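Local coordinates for ABC transporter substrate-binding protein (Staphylococcus aureus subsp. aureus NCTC 8325, PDB 3UN6), which binds zinc and probably serves as the substrate-recognising component of an ABC-type import system, although its transported ligand is not established, at residues Met98-Gln102 with Phe304-Ala308. Numbering follows the deposited sequence.
Sequences MKSKQ and FNPPA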
loop_
_atom_site.group_PDB
_atom_site.type_symbol
_atom_site.label_atom_id
_atom_site.label_comp_id
_atom_site.label_asym_id
_atom_site.label_seq_id
_atom_site.Cartn_x
_atom_site.Cartn_y
_atom_site.Cartn_z
HETATM N N MSE A 98 -6.545 -9.428 -3.990
HETATM C CA MSE A 98 -7.040 -10.776 -3.640
HETATM C C MSE A 98 -8.525 -10.951 -4.011
HETATM O O MSE A 98 -8.934 -11.989 -4.507
HETATM C CB MSE A 98 -6.873 -11.025 -2.135
HETATM C CG MSE A 98 -5.442 -11.279 -1.693
HETATM SE SE MSE A 98 -5.135 -11.030 0.232
HETATM C CE MSE A 98 -6.326 -12.425 0.870
ATOM N N LYS A 99 -9.330 -9.929 -3.740
ATOM C CA LYS A 99 -10.752 -9.951 -4.058
ATOM C C LYS A 99 -10.933 -10.020 -5.568
ATOM O O LYS A 99 -11.700 -10.829 -6.062
ATOM C CB LYS A 99 -11.436 -8.700 -3.504
ATOM C CG LYS A 99 -12.874 -8.524 -3.927
ATOM C CD LYS A 99 -13.758 -9.626 -3.411
ATOM C CE LYS A 99 -15.201 -9.389 -3.850
ATOM N NZ LYS A 99 -16.112 -10.510 -3.495
ATOM N N SER A 100 -10.210 -9.173 -6.288
ATOM C CA SER A 100 -10.251 -9.162 -7.735
ATOM C C SER A 100 -9.857 -10.563 -8.230
ATOM O O SER A 100 -10.493 -11.127 -9.120
ATOM C CB SER A 100 -9.319 -8.085 -8.277
ATOM O OG SER A 100 -9.473 -7.965 -9.682
ATOM N N LYS A 101 -8.827 -11.145 -7.624
ATOM C CA LYS A 101 -8.414 -12.511 -7.983
ATOM C C LYS A 101 -9.547 -13.522 -7.714
ATOM O O LYS A 101 -9.837 -14.377 -8.551
ATOM C CB LYS A 101 -7.167 -12.925 -7.195
ATOM C CG LYS A 101 -6.540 -14.234 -7.642
ATOM C CD LYS A 101 -5.849 -13.986 -8.987
ATOM C CE LYS A 101 -5.373 -15.220 -9.655
ATOM N NZ LYS A 101 -4.861 -14.891 -11.014
ATOM N N GLN A 102 -10.194 -13.420 -6.555
ATOM C CA GLN A 102 -11.318 -14.296 -6.231
ATOM C C GLN A 102 -12.433 -14.129 -7.262
ATOM O O GLN A 102 -13.188 -15.047 -7.508
ATOM C CB GLN A 102 -11.827 -14.024 -4.802
ATOM C CG GLN A 102 -13.099 -14.802 -4.361
ATOM C CD GLN A 102 -14.447 -14.038 -4.505
ATOM O OE1 GLN A 102 -14.505 -12.807 -4.468
ATOM N NE2 GLN A 102 -15.527 -14.791 -4.603
ATOM N N PHE A 304 -14.334 -11.722 2.229
ATOM C CA PHE A 304 -14.551 -12.537 1.017
ATOM C C PHE A 304 -13.717 -13.796 1.231
ATOM O O PHE A 304 -12.899 -13.814 2.155
ATOM C CB PHE A 304 -14.122 -11.788 -0.268
ATOM C CG PHE A 304 -12.684 -11.320 -0.261
ATOM C CD1 PHE A 304 -12.344 -10.077 0.260
ATOM C CD2 PHE A 304 -11.667 -12.131 -0.770
ATOM C CE1 PHE A 304 -11.027 -9.639 0.270
ATOM C CE2 PHE A 304 -10.345 -11.710 -0.743
ATOM C CZ PHE A 304 -10.021 -10.452 -0.225
ATOM N N ASN A 305 -13.918 -14.857 0.451
ATOM C CA ASN A 305 -13.053 -16.028 0.645
ATOM C C ASN A 305 -11.763 -15.766 -0.099
ATOM O O ASN A 305 -11.780 -15.613 -1.329
ATOM C CB ASN A 305 -13.667 -17.363 0.237
ATOM C CG ASN A 305 -12.820 -18.551 0.731
ATOM O OD1 ASN A 305 -13.053 -19.076 1.825
ATOM N ND2 ASN A 305 -11.775 -18.902 -0.023
ATOM N N PRO A 306 -10.639 -15.695 0.649
ATOM C CA PRO A 306 -9.367 -15.353 0.037
ATOM C C PRO A 306 -8.775 -16.485 -0.795
ATOM O O PRO A 306 -9.030 -17.664 -0.512
ATOM C CB PRO A 306 -8.469 -15.023 1.249
ATOM C CG PRO A 306 -9.001 -15.854 2.343
ATOM C CD PRO A 306 -10.486 -16.031 2.081
ATOM N N PRO A 307 -8.008 -16.129 -1.842
ATOM C CA PRO A 307 -7.361 -17.124 -2.666
ATOM C C PRO A 307 -6.135 -17.708 -1.945
ATOM O O PRO A 307 -5.515 -17.033 -1.112
ATOM C CB PRO A 307 -6.950 -16.328 -3.901
ATOM C CG PRO A 307 -6.730 -14.972 -3.407
ATOM C CD PRO A 307 -7.742 -14.765 -2.322
ATOM N N ALA A 308 -5.807 -18.959 -2.248
ATOM C CA ALA A 308 -4.638 -19.614 -1.663
ATOM C C ALA A 308 -3.343 -18.961 -2.164
ATOM O O ALA A 308 -3.314 -18.371 -3.231
ATOM C CB ALA A 308 -4.645 -21.105 -2.027
#
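Phe304 lies against the last turn of helix 94-102 through Lys99 and Met98, where the loop between helices 288-300 and 309-312 packs against one lobe of this periplasmic-binding-protein fold. The aromatic part is a CH-pi contact: Lys99 CB stands 3.9 Å from the centroid of the Phe304 ring and 11° off its normal, hence over the face. The lysine chain, with CG anti to the backbone N and a bend at chi2, then runs on across that face and brings Lys99 CD to 3.7 Å from Phe304 CG. Met98 meets the same ring at its edge, CB lying 3.7 Å from Phe304 CZ, while Tyr146 adds an edge-to-face ring contact.

No hydrogen bond links the two segments. Within the helix, Lys99 NZ donates to Gln102 OE1 at 3.0 Å, tilted 21° from the carbonyl plane, tying the two side chains together beside Phe304. Gln102 CG packs 3.4 Å from Asn305 O.

Apolar packing continues along the loop through the two prolines. Pro307 CD sits 3.8 Å from Met98 CB, and Phe312 of the following short helix packs on both residues. The buried selenomethionine Met98 also reaches Tyr291 and Ile294, so it joins helix 94-102 to helix 288-300 as well as to helix 309-312. The bend at chi3 (62°) turns the Met98 methyl toward the loop, where CE presses on Pro306 CB at a tight 3.4 Å.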